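Local coordinates for protein UDP-glucose 4-epimerase (Brucella ovis, PDB 4WOK) that probably interconverts UDP-glucose and UDP-galactose by inverting the sugar at C4, with a tightly bound NAD as cofactor, at residues Thr27-Ala32 with Val52-Phe57; Glu143-Ile148 with Ile157-Leu162; Tyr222-Pro225 with Cys229-Asp232. The protein carries 2 engineered substitutions. All blocks are in the same frame, centred on the assembly; numbering follows the deposited sequence.

Contact 1: Thr27-Ala32 with Val52-Phe57; sequences TAKLLA and VRWGDF
A CH-pi contact between Lys29 and Trp54 fastens helix 22-33 to the loop that runs from strand 37-42 to the edge strand 57-59. Lys29 CB sits over the face of the indole, 3.6 Å from the centroid of the Trp54 six-membered ring and only 12° off its normal. The Lys29 chain leaves the helix with CG anti to the backbone N (chi1 176°), and this carries the rest of the chain across the benzo part of the indole, where Lys29 CD comes to 3.5 Å from Trp54 CZ2. The opposite face of the same ring takes Arg53 CB, offset toward the rim, so methylenes flank the indole above and below. Helix 22-33 is the first helix of the Rossmann fold, and a probable GxGxxG turn at the NAD leads from strand 13-17 into its start. One helical turn on from Ala28, Ala32 CB packs on Trp54 CB at 3.8 Å, approaching the ring obliquely. Pro38 touches Ala28, Ala32 and Trp54 alike, placing the contact against strand 37-42, next to the edge of the parallel sheet. In the conformer described, one of two modelled, Lys29 NZ forms a salt bridge with Asp185.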
ATOM      1  N   THR A  27      -4.405   9.346   0.300  1.00 24.28           N
ATOM      2  CA  THR A  27      -4.617   9.507   1.733  1.00 22.77           C
ATOM      3  C   THR A  27      -4.597  10.982   2.120  1.00 22.43           C
ATOM      4  O   THR A  27      -5.397  11.420   2.952  1.00 23.90           O
ATOM      5  CB  THR A  27      -3.558   8.723   2.522  1.00 23.68           C
ATOM      6  OG1 THR A  27      -3.692   7.333   2.194  1.00 23.40           O
ATOM      7  CG2 THR A  27      -3.727   8.929   4.040  1.00 20.91           C
ATOM      8  N   ALA A  28      -3.699  11.751   1.505  1.00 22.22           N
ATOM      9  CA  ALA A  28      -3.681  13.207   1.692  1.00 23.67           C
ATOM     10  C   ALA A  28      -5.011  13.845   1.262  1.00 27.53           C
ATOM     11  O   ALA A  28      -5.569  14.688   1.975  1.00 25.14           O
ATOM     12  CB  ALA A  28      -2.523  13.823   0.915  1.00 19.82           C
ATOM     13  N   LYS A  29      -5.516  13.454   0.092  1.00 23.46           N
ATOM     14  CA  LYS A  29      -6.822  13.937  -0.371  0.73 23.92           C
ATOM     15  C   LYS A  29      -7.905  13.651   0.663  1.00 25.11           C
ATOM     16  O   LYS A  29      -8.728  14.523   0.981  1.00 26.24           O
ATOM     17  CB  LYS A  29      -7.187  13.287  -1.715  0.73 24.23           C
ATOM     18  CG  LYS A  29      -8.581  13.642  -2.249  0.73 25.91           C
ATOM     19  CD  LYS A  29      -8.776  13.080  -3.664  0.73 26.25           C
ATOM     20  CE  LYS A  29      -9.993  13.669  -4.364  0.73 29.76           C
ATOM     21  NZ  LYS A  29     -11.261  13.053  -3.898  0.73 31.88           N
ATOM     22  N   LEU A  30      -7.906  12.433   1.193  1.00 26.72           N
ATOM     23  CA  LEU A  30      -8.935  12.047   2.148  1.00 29.49           C
ATOM     24  C   LEU A  30      -8.788  12.816   3.451  1.00 32.87           C
ATOM     25  O   LEU A  30      -9.782  13.283   4.015  1.00 31.70           O
ATOM     26  CB  LEU A  30      -8.896  10.548   2.434  1.00 28.79           C
ATOM     27  CG  LEU A  30     -10.156  10.117   3.185  1.00 37.97           C
ATOM     28  CD1 LEU A  30     -11.288   9.863   2.215  1.00 39.69           C
ATOM     29  CD2 LEU A  30      -9.919   8.910   4.065  1.00 38.39           C
ATOM     30  N   LEU A  31      -7.554  12.941   3.929  1.00 25.12           N
ATOM     31  CA  LEU A  31      -7.306  13.681   5.161  1.00 25.32           C
ATOM     32  C   LEU A  31      -7.904  15.074   5.058  1.00 26.26           C
ATOM     33  O   LEU A  31      -8.580  15.534   5.977  1.00 27.45           O
ATOM     34  CB  LEU A  31      -5.793  13.770   5.454  1.00 23.84           C
ATOM     35  CG  LEU A  31      -5.168  12.525   6.085  1.00 23.21           C
ATOM     36  CD1 LEU A  31      -3.623  12.500   5.897  1.00 21.67           C
ATOM     37  CD2 LEU A  31      -5.503  12.443   7.569  1.00 24.13           C
ATOM     38  N   ALA A  32      -7.656  15.738   3.933  1.00 28.12           N
ATOM     39  CA  ALA A  32      -8.131  17.101   3.724  1.00 32.11           C
ATOM     40  C   ALA A  32      -9.650  17.157   3.684  1.00 39.36           C
ATOM     41  O   ALA A  32     -10.252  18.143   4.114  1.00 33.14           O
ATOM     42  CB  ALA A  32      -7.547  17.687   2.442  1.00 31.02           C
ATOM     43  N   VAL A  52       0.654  16.515  -5.108  1.00 20.74           N
ATOM     44  CA  VAL A  52       0.580  17.132  -3.789  1.00 24.66           C
ATOM     45  C   VAL A  52      -0.341  18.349  -3.911  1.00 30.98           C
ATOM     46  O   VAL A  52       0.114  19.474  -4.128  1.00 28.55           O
ATOM     47  CB  VAL A  52       1.976  17.516  -3.261  1.00 20.33           C
ATOM     48  CG1 VAL A  52       1.885  18.064  -1.843  1.00 21.84           C
ATOM     49  CG2 VAL A  52       2.913  16.281  -3.270  1.00 19.69           C
ATOM     50  N   ARG A  53      -1.643  18.106  -3.793  1.00 25.16           N
ATOM     51  CA  ARG A  53      -2.630  19.124  -4.130  1.00 25.14           C
ATOM     52  C   ARG A  53      -3.450  19.591  -2.947  1.00 28.00           C
ATOM     53  O   ARG A  53      -4.309  20.443  -3.120  1.00 30.03           O
ATOM     54  CB  ARG A  53      -3.597  18.603  -5.203  1.00 22.63           C
ATOM     55  CG  ARG A  53      -2.889  17.918  -6.372  1.00 27.87           C
ATOM     56  CD  ARG A  53      -3.890  17.437  -7.439  1.00 29.82           C
ATOM     57  NE  ARG A  53      -3.225  16.559  -8.408  1.00 29.12           N
ATOM     58  CZ  ARG A  53      -3.863  15.677  -9.171  1.00 35.20           C
ATOM     59  NH1 ARG A  53      -5.185  15.559  -9.072  1.00 31.63           N
ATOM     60  NH2 ARG A  53      -3.183  14.901 -10.024  1.00 28.11           N
ATOM     61  N   TRP A  54      -3.211  19.036  -1.764  1.00 24.71           N
ATOM     62  CA  TRP A  54      -4.141  19.285  -0.650  1.00 28.41           C
ATOM     63  C   TRP A  54      -3.518  19.930   0.576  1.00 30.01           C
ATOM     64  O   TRP A  54      -4.164  20.032   1.616  1.00 27.38           O
ATOM     65  CB  TRP A  54      -4.827  17.975  -0.253  1.00 26.66           C
ATOM     66  CG  TRP A  54      -5.746  17.521  -1.336  1.00 27.84           C
ATOM     67  CD1 TRP A  54      -7.043  17.889  -1.517  1.00 29.24           C
ATOM     68  CD2 TRP A  54      -5.408  16.672  -2.432  1.00 27.26           C
ATOM     69  NE1 TRP A  54      -7.545  17.301  -2.651  1.00 32.87           N
ATOM     70  CE2 TRP A  54      -6.558  16.535  -3.228  1.00 29.87           C
ATOM     71  CE3 TRP A  54      -4.249  15.986  -2.802  1.00 28.97           C
ATOM     72  CZ2 TRP A  54      -6.588  15.753  -4.386  1.00 25.08           C
ATOM     73  CZ3 TRP A  54      -4.279  15.205  -3.956  1.00 30.18           C
ATOM     74  CH2 TRP A  54      -5.436  15.097  -4.727  1.00 25.67           C
ATOM     75  N   GLY A  55      -2.279  20.380   0.444  1.00 26.13           N
ATOM     76  CA  GLY A  55      -1.601  21.087   1.515  1.00 25.31           C
ATOM     77  C   GLY A  55      -0.130  21.333   1.189  1.00 28.56           C
ATOM     78  O   GLY A  55       0.285  21.263   0.033  1.00 27.20           O
ATOM     79  N   ASP A  56       0.665  21.624   2.212  1.00 24.71           N
ATOM     80  CA  ASP A  56       2.063  21.988   2.013  1.00 23.92           C
ATOM     81  C   ASP A  56       2.883  20.820   1.500  1.00 27.77           C
ATOM     82  O   ASP A  56       2.513  19.662   1.672  1.00 21.96           O
ATOM     83  CB  ASP A  56       2.678  22.501   3.308  1.00 21.89           C
ATOM     84  CG  ASP A  56       2.230  23.916   3.647  1.00 29.38           C
ATOM     85  OD1 ASP A  56       1.337  24.433   2.958  1.00 27.52           O
ATOM     86  OD2 ASP A  56       2.782  24.503   4.599  1.00 26.96           O
ATOM     87  N   PHE A  57       3.994  21.152   0.858  1.00 26.60           N
ATOM     88  CA  PHE A  57       4.931  20.159   0.335  1.00 22.96           C
ATOM     89  C   PHE A  57       6.328  20.457   0.833  1.00 27.75           C
ATOM     90  O   PHE A  57       6.805  21.580   0.734  1.00 30.89           O
ATOM     91  CB  PHE A  57       4.910  20.138  -1.189  1.00 22.06           C
ATOM     92  CG  PHE A  57       5.985  19.248  -1.798  1.00 26.15           C
ATOM     93  CD1 PHE A  57       6.057  17.905  -1.463  1.00 23.12           C
ATOM     94  CD2 PHE A  57       6.913  19.763  -2.690  1.00 23.52           C
ATOM     95  CE1 PHE A  57       7.048  17.065  -2.032  1.00 23.50           C
ATOM     96  CE2 PHE A  57       7.896  18.946  -3.254  1.00 24.05           C
ATOM     97  CZ  PHE A  57       7.966  17.600  -2.917  1.00 20.50           C
TER

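Contact 2: Glu143-Ile148 with Ile157-Leu162; sequences EAQNPI and IAEHML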
ATOM      1  N   GLU A 143      -1.058 -15.488  12.107  1.00 59.95           N
ATOM      2  CA  GLU A 143      -0.218 -16.286  11.224  1.00 58.31           C
ATOM      3  C   GLU A 143       1.248 -15.934  11.406  1.00 57.77           C
ATOM      4  O   GLU A 143       1.594 -14.773  11.634  1.00 56.87           O
ATOM      5  CB  GLU A 143      -0.624 -16.080   9.765  1.00 62.41           C
ATOM      6  CG  GLU A 143       0.017 -17.064   8.805  1.00 68.18           C
ATOM      7  CD  GLU A 143      -0.506 -18.473   8.995  1.00 68.21           C
ATOM      8  OE1 GLU A 143      -1.744 -18.654   8.997  1.00 67.60           O
ATOM      9  OE2 GLU A 143       0.323 -19.394   9.150  1.00 70.39           O
ATOM     10  N   ALA A 144       2.111 -16.937  11.307  1.00 52.45           N
ATOM     11  CA  ALA A 144       3.539 -16.699  11.456  1.00 48.76           C
ATOM     12  C   ALA A 144       4.036 -15.773  10.353  1.00 46.20           C
ATOM     13  O   ALA A 144       3.501 -15.770   9.245  1.00 49.46           O
ATOM     14  CB  ALA A 144       4.298 -18.005  11.435  1.00 44.80           C
ATOM     15  N   GLN A 145       5.052 -14.975  10.663  1.00 38.30           N
ATOM     16  CA  GLN A 145       5.625 -14.078   9.668  1.00 37.96           C
ATOM     17  C   GLN A 145       7.002 -14.558   9.226  1.00 38.60           C
ATOM     18  O   GLN A 145       8.017 -14.294   9.872  1.00 37.14           O
ATOM     19  CB  GLN A 145       5.689 -12.652  10.210  1.00 38.24           C
ATOM     20  CG  GLN A 145       4.319 -11.998  10.305  1.00 39.16           C
ATOM     21  CD  GLN A 145       4.368 -10.621  10.947  1.00 42.79           C
ATOM     22  OE1 GLN A 145       4.684 -10.485  12.131  1.00 40.33           O
ATOM     23  NE2 GLN A 145       4.051  -9.590  10.165  1.00 34.13           N
ATOM     24  N   ASN A 146       7.016 -15.293   8.124  1.00 42.40           N
ATOM     25  CA  ASN A 146       8.248 -15.826   7.564  1.00 43.98           C
ATOM     26  C   ASN A 146       8.370 -15.410   6.118  1.00 39.18           C
ATOM     27  O   ASN A 146       8.091 -16.199   5.215  1.00 38.44           O
ATOM     28  CB  ASN A 146       8.287 -17.351   7.683  1.00 48.74           C
ATOM     29  CG  ASN A 146       8.299 -17.814   9.118  1.00 54.70           C
ATOM     30  OD1 ASN A 146       7.462 -18.618   9.529  1.00 56.37           O
ATOM     31  ND2 ASN A 146       9.251 -17.301   9.896  1.00 55.67           N
ATOM     32  N   PRO A 147       8.782 -14.159   5.893  1.00 34.62           N
ATOM     33  CA  PRO A 147       8.836 -13.611   4.539  1.00 32.73           C
ATOM     34  C   PRO A 147       9.909 -14.311   3.725  1.00 33.80           C
ATOM     35  O   PRO A 147      10.876 -14.813   4.296  1.00 40.10           O
ATOM     36  CB  PRO A 147       9.168 -12.123   4.767  1.00 31.72           C
ATOM     37  CG  PRO A 147       9.826 -12.081   6.102  1.00 33.99           C
ATOM     38  CD  PRO A 147       9.187 -13.174   6.916  1.00 34.38           C
ATOM     39  N   ILE A 148       9.732 -14.370   2.410  1.00 34.58           N
ATOM     40  CA  ILE A 148      10.646 -15.149   1.589  1.00 39.32           C
ATOM     41  C   ILE A 148      11.406 -14.269   0.597  1.00 38.35           C
ATOM     42  O   ILE A 148      12.075 -14.779  -0.299  1.00 37.43           O
ATOM     43  CB  ILE A 148       9.896 -16.277   0.843  1.00 46.60           C
ATOM     44  CG1 ILE A 148       8.570 -15.766   0.294  1.00 49.54           C
ATOM     45  CG2 ILE A 148       9.628 -17.457   1.783  1.00 50.77           C
ATOM     46  CD1 ILE A 148       8.627 -15.393  -1.153  1.00 58.62           C
ATOM     47  N   ILE A 157      10.926  -6.163   9.639  1.00 23.61           N
ATOM     48  CA  ILE A 157      11.906  -5.512  10.515  1.00 22.15           C
ATOM     49  C   ILE A 157      11.357  -4.174  10.999  1.00 21.15           C
ATOM     50  O   ILE A 157      11.453  -3.856  12.180  1.00 20.78           O
ATOM     51  CB  ILE A 157      13.258  -5.297   9.799  1.00 22.73           C
ATOM     52  CG1 ILE A 157      13.936  -6.640   9.522  1.00 24.02           C
ATOM     53  CG2 ILE A 157      14.166  -4.361  10.619  1.00 18.60           C
ATOM     54  CD1 ILE A 157      15.103  -6.534   8.540  1.00 24.25           C
ATOM     55  N   ALA A 158      10.752  -3.404  10.098  1.00 19.05           N
ATOM     56  CA  ALA A 158      10.134  -2.145  10.512  1.00 20.93           C
ATOM     57  C   ALA A 158       9.014  -2.363  11.536  1.00 22.80           C
ATOM     58  O   ALA A 158       8.871  -1.584  12.472  1.00 22.17           O
ATOM     59  CB  ALA A 158       9.599  -1.389   9.311  1.00 21.26           C
ATOM     60  N   GLU A 159       8.220  -3.417  11.367  1.00 21.73           N
ATOM     61  CA  GLU A 159       7.175  -3.697  12.355  1.00 21.05           C
ATOM     62  C   GLU A 159       7.787  -3.939  13.744  1.00 23.66           C
ATOM     63  O   GLU A 159       7.323  -3.389  14.740  1.00 23.99           O
ATOM     64  CB  GLU A 159       6.323  -4.901  11.937  1.00 23.37           C
ATOM     65  CG  GLU A 159       5.477  -4.664  10.684  1.00 28.38           C
ATOM     66  CD  GLU A 159       4.401  -5.721  10.488  1.00 30.30           C
ATOM     67  OE1 GLU A 159       4.415  -6.732  11.222  1.00 31.34           O
ATOM     68  OE2 GLU A 159       3.538  -5.543   9.601  1.00 28.54           O
ATOM     69  N   HIS A 160       8.831  -4.757  13.805  1.00 26.90           N
ATOM     70  CA  HIS A 160       9.473  -5.045  15.088  1.00 25.96           C
ATOM     71  C   HIS A 160      10.194  -3.823  15.644  1.00 27.46           C
ATOM     72  O   HIS A 160      10.265  -3.649  16.856  1.00 25.94           O
ATOM     73  CB  HIS A 160      10.448  -6.211  14.953  1.00 28.50           C
ATOM     74  CG  HIS A 160       9.767  -7.529  14.775  1.00 40.80           C
ATOM     75  ND1 HIS A 160      10.263  -8.523  13.962  1.00 39.59           N
ATOM     76  CD2 HIS A 160       8.618  -8.010  15.302  1.00 40.94           C
ATOM     77  CE1 HIS A 160       9.451  -9.564  13.999  1.00 38.49           C
ATOM     78  NE2 HIS A 160       8.443  -9.276  14.801  1.00 41.14           N
ATOM     79  N   MET A 161      10.728  -2.986  14.760  1.00 23.55           N
ATOM     80  CA  MET A 161      11.362  -1.746  15.197  1.00 21.28           C
ATOM     81  C   MET A 161      10.328  -0.843  15.861  1.00 20.74           C
ATOM     82  O   MET A 161      10.587  -0.246  16.914  1.00 22.02           O
ATOM     83  CB  MET A 161      12.011  -1.024  14.017  1.00 17.32           C
ATOM     84  CG  MET A 161      12.985   0.088  14.425  1.00 18.72           C
ATOM     85  SD  MET A 161      13.445   1.112  13.008  1.00 23.77           S
ATOM     86  CE  MET A 161      14.436  -0.050  12.044  1.00 20.96           C
ATOM     87  N   LEU A 162       9.157  -0.739  15.238  1.00 21.28           N
ATOM     88  CA  LEU A 162       8.030  -0.033  15.866  1.00 23.98           C
ATOM     89  C   LEU A 162       7.747  -0.535  17.282  1.00 23.88           C
ATOM     90  O   LEU A 162       7.595   0.263  18.214  1.00 27.39           O
ATOM     91  CB  LEU A 162       6.761  -0.176  15.014  1.00 24.34           C
ATOM     92  CG  LEU A 162       6.707   0.684  13.757  1.00 27.02           C
ATOM     93  CD1 LEU A 162       5.614   0.176  12.841  1.00 26.91           C
ATOM     94  CD2 LEU A 162       6.448   2.138  14.113  1.00 29.84           C
TER
HETATM   95  O   HOH W   1       5.466  -8.117  13.407  1.00 35.63           O
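Gln145 and Glu159 meet through a single direct hydrogen bond, which ties the loop ahead of helix 150-169 to a turn well inside that helix. Gln145 NE2 donates to Glu159 OE1 over 3.1 Å, and the bond is nearly straight, with an N-H...O angle of 171°. The acceptor lies close to the amide plane of Gln145, whereas the N-H reaches Glu159 OE1 from above the carboxylate plane; the two flat groups are turned 46° against each other. Both chains are extended beyond CG, which lets their polar ends meet midway between loop and helix.

The close-knit part is the carboxylate itself. Besides the amide, Glu159 OE1 receives a salt bridge from Arg177 NH2, and Glu159 OE2 is bonded to Ser126 OG, so both oxygens of this buried acid have partners and its rotation should be restricted. The arginine would be expected to stabilise the negative charge. Gln145 NE2 is in turn bonded to Thr130 OG1, which helps set the direction of the amide. The other side is looser: Gln145 OE1 and Glu159 OE1 stand 3.9 Å apart and are joined by a water that donates to each, at 2.8 Å from Gln145 OE1 and 2.8 Å from Glu159 OE1. No apolar packing links the two segments.

A helix in this position, leaning on the strand 121-125 that precedes the loop, is the one that in short-chain dehydrogenases and related epimerases carries the active-site tyrosine and lysine, a placement consistent with the bound NAD nearby.

Contact 3: Tyr222-Pro225 with Cys229-Asp232; sequences YETP and CIRD
The hydroxyl OH of Tyr222, at the far end of a ring that rests on Cys229, is hydrogen-bonded both to Asp295 OD2 and to the backbone O of Tyr218. The contact belongs to the smaller C-terminal part of the epimerase fold, where the loop after strand 215-218 folds back on the start of strand 230-235, a member of a three-stranded mixed sheet. In related epimerases this half of the molecule receives the nucleotide of the UDP-sugar, and the same role is probable here.

Cys229 CB lies over the middle of the Tyr222 ring, 3.4 Å from the centroid and 12° off the normal, a close CH-pi contact. Its sulfur is farther out: Cys229 SG is 4.9 Å from the Tyr222 centroid in an oblique sulfur-aromatic arrangement. The same SG sits 3.7 Å above the guanidinium plane of Arg231, over its centre, and thus bridges an aromatic ring and a cationic group.

Beyond the tyrosine the loop makes an inverse gamma turn centred on Glu223, closed by a weak bond from Thr224 N to Tyr222 O, and this brings Thr224 alongside Ile230 and sets Pro225 across it at about a right angle. Thr224 and Ile230 run past each other in opposite directions, with Thr224 CB 4.0 Å from Ile230 CD1. Thr224 OG1 is bonded to Thr228 O, while its methyl CG2, anti to the carbonyl carbon, faces the isoleucine. Pro225 CD touches the same terminal methyl, Ile230 CD1, at 4.2 Å. Arg231 bends back along its own strand, where NH1 donates to Ile230 O over 2.8 Å from above the carbonyl plane.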
ATOM      1  N   TYR A 222      -3.317 -23.830 -11.842  1.00 55.08           N
ATOM      2  CA  TYR A 222      -3.396 -23.767 -10.383  1.00 54.51           C
ATOM      3  C   TYR A 222      -4.601 -24.548  -9.864  1.00 53.97           C
ATOM      4  O   TYR A 222      -5.554 -24.787 -10.607  1.00 54.73           O
ATOM      5  CB  TYR A 222      -3.516 -22.322  -9.901  1.00 50.66           C
ATOM      6  CG  TYR A 222      -2.294 -21.454 -10.057  1.00 48.79           C
ATOM      7  CD1 TYR A 222      -2.067 -20.740 -11.223  1.00 47.37           C
ATOM      8  CD2 TYR A 222      -1.394 -21.306  -9.011  1.00 53.63           C
ATOM      9  CE1 TYR A 222      -0.955 -19.915 -11.355  1.00 52.99           C
ATOM     10  CE2 TYR A 222      -0.283 -20.487  -9.128  1.00 56.68           C
ATOM     11  CZ  TYR A 222      -0.066 -19.796 -10.301  1.00 54.40           C
ATOM     12  OH  TYR A 222       1.042 -18.982 -10.410  1.00 47.33           O
ATOM     13  N   GLU A 223      -4.579 -24.908  -8.583  1.00 60.52           N
ATOM     14  CA  GLU A 223      -5.749 -25.511  -7.939  1.00 63.09           C
ATOM     15  C   GLU A 223      -6.755 -24.434  -7.525  1.00 60.80           C
ATOM     16  O   GLU A 223      -7.041 -24.250  -6.341  1.00 61.39           O
ATOM     17  CB  GLU A 223      -5.335 -26.344  -6.725  1.00 64.45           C
ATOM     18  N   THR A 224      -7.277 -23.727  -8.524  1.00 59.62           N
ATOM     19  CA  THR A 224      -8.257 -22.658  -8.347  1.00 50.64           C
ATOM     20  C   THR A 224      -9.417 -22.875  -9.311  1.00 54.67           C
ATOM     21  O   THR A 224      -9.234 -23.511 -10.342  1.00 52.85           O
ATOM     22  CB  THR A 224      -7.646 -21.277  -8.623  1.00 48.33           C
ATOM     23  OG1 THR A 224      -7.316 -21.185 -10.018  1.00 46.06           O
ATOM     24  CG2 THR A 224      -6.397 -21.053  -7.767  1.00 45.12           C
ATOM     25  N   PRO A 225     -10.606 -22.334  -8.990  1.00 58.28           N
ATOM     26  CA  PRO A 225     -11.782 -22.503  -9.852  1.00 63.23           C
ATOM     27  C   PRO A 225     -11.527 -22.318 -11.355  1.00 66.10           C
ATOM     28  O   PRO A 225     -12.036 -23.129 -12.127  1.00 64.68           O
ATOM     29  CB  PRO A 225     -12.737 -21.431  -9.327  1.00 58.71           C
ATOM     30  CG  PRO A 225     -12.439 -21.389  -7.866  1.00 52.97           C
ATOM     31  CD  PRO A 225     -10.953 -21.635  -7.737  1.00 52.22           C
ATOM     32  N   CYS A 229      -4.108 -18.014 -10.827  1.00 48.60           N
ATOM     33  CA  CYS A 229      -3.874 -17.823  -9.400  1.00 47.64           C
ATOM     34  C   CYS A 229      -4.704 -16.682  -8.828  1.00 43.41           C
ATOM     35  O   CYS A 229      -5.085 -15.736  -9.525  1.00 43.30           O
ATOM     36  CB  CYS A 229      -2.391 -17.593  -9.108  1.00 52.11           C
ATOM     37  SG  CYS A 229      -1.886 -15.891  -9.131  1.00 56.92           S
ATOM     38  N   ILE A 230      -4.978 -16.800  -7.536  1.00 41.03           N
ATOM     39  CA  ILE A 230      -5.862 -15.895  -6.832  1.00 39.98           C
ATOM     40  C   ILE A 230      -5.043 -15.022  -5.881  1.00 39.22           C
ATOM     41  O   ILE A 230      -4.195 -15.521  -5.141  1.00 36.16           O
ATOM     42  CB  ILE A 230      -6.937 -16.677  -6.049  1.00 44.51           C
ATOM     43  CG1 ILE A 230      -7.857 -17.428  -7.019  1.00 50.46           C
ATOM     44  CG2 ILE A 230      -7.730 -15.749  -5.151  1.00 46.87           C
ATOM     45  CD1 ILE A 230      -8.893 -18.288  -6.329  1.00 51.72           C
ATOM     46  N   ARG A 231      -5.272 -13.717  -5.931  1.00 36.11           N
ATOM     47  CA  ARG A 231      -4.543 -12.786  -5.058  1.00 35.88           C
ATOM     48  C   ARG A 231      -5.520 -11.775  -4.477  1.00 38.53           C
ATOM     49  O   ARG A 231      -6.722 -11.819  -4.773  1.00 40.64           O
ATOM     50  CB  ARG A 231      -3.415 -12.096  -5.831  1.00 37.61           C
ATOM     51  CG  ARG A 231      -2.348 -13.051  -6.380  1.00 41.40           C
ATOM     52  CD  ARG A 231      -1.449 -13.560  -5.261  1.00 44.43           C
ATOM     53  NE  ARG A 231      -0.374 -14.440  -5.723  1.00 40.70           N
ATOM     54  CZ  ARG A 231      -0.443 -15.769  -5.721  1.00 44.76           C
ATOM     55  NH1 ARG A 231      -1.546 -16.374  -5.303  1.00 42.95           N
ATOM     56  NH2 ARG A 231       0.586 -16.494  -6.145  1.00 39.86           N
ATOM     57  N   ASP A 232      -5.004 -10.850  -3.674  1.00 33.29           N
ATOM     58  CA  ASP A 232      -5.840 -10.013  -2.819  1.00 35.49           C
ATOM     59  C   ASP A 232      -5.746  -8.556  -3.234  1.00 37.41           C
ATOM     60  O   ASP A 232      -4.659  -7.974  -3.209  1.00 31.14           O
ATOM     61  CB  ASP A 232      -5.403 -10.183  -1.368  1.00 35.34           C
ATOM     62  CG  ASP A 232      -6.420  -9.669  -0.383  1.00 45.89           C
ATOM     63  OD1 ASP A 232      -7.433  -9.071  -0.800  1.00 59.03           O
ATOM     64  OD2 ASP A 232      -6.199  -9.873   0.824  1.00 41.23           O
TER

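Overall arrangement
The three contacts follow one another along the chain without touching. Contacts 1 and 2 both belong to the NAD-binding Rossmann part and lie on opposite sides of the chain's centre, with their own centres about 30 Å apart. The cofactor runs between them: the side chain of Ala28 in contact 1 is about 11 Å from the NAD, that of Glu159 in contact 2 about 9 Å. Contact 3 lies in the other half of the molecule, its centre about 36 Å from that of contact 1 and about 25 Å from that of contact 2, although the nearest atoms of contacts 2 and 3 are only about 10 Å apart. None includes a ligand of the zinc ion, which is bound by Glu192, His194, Glu197 and His199.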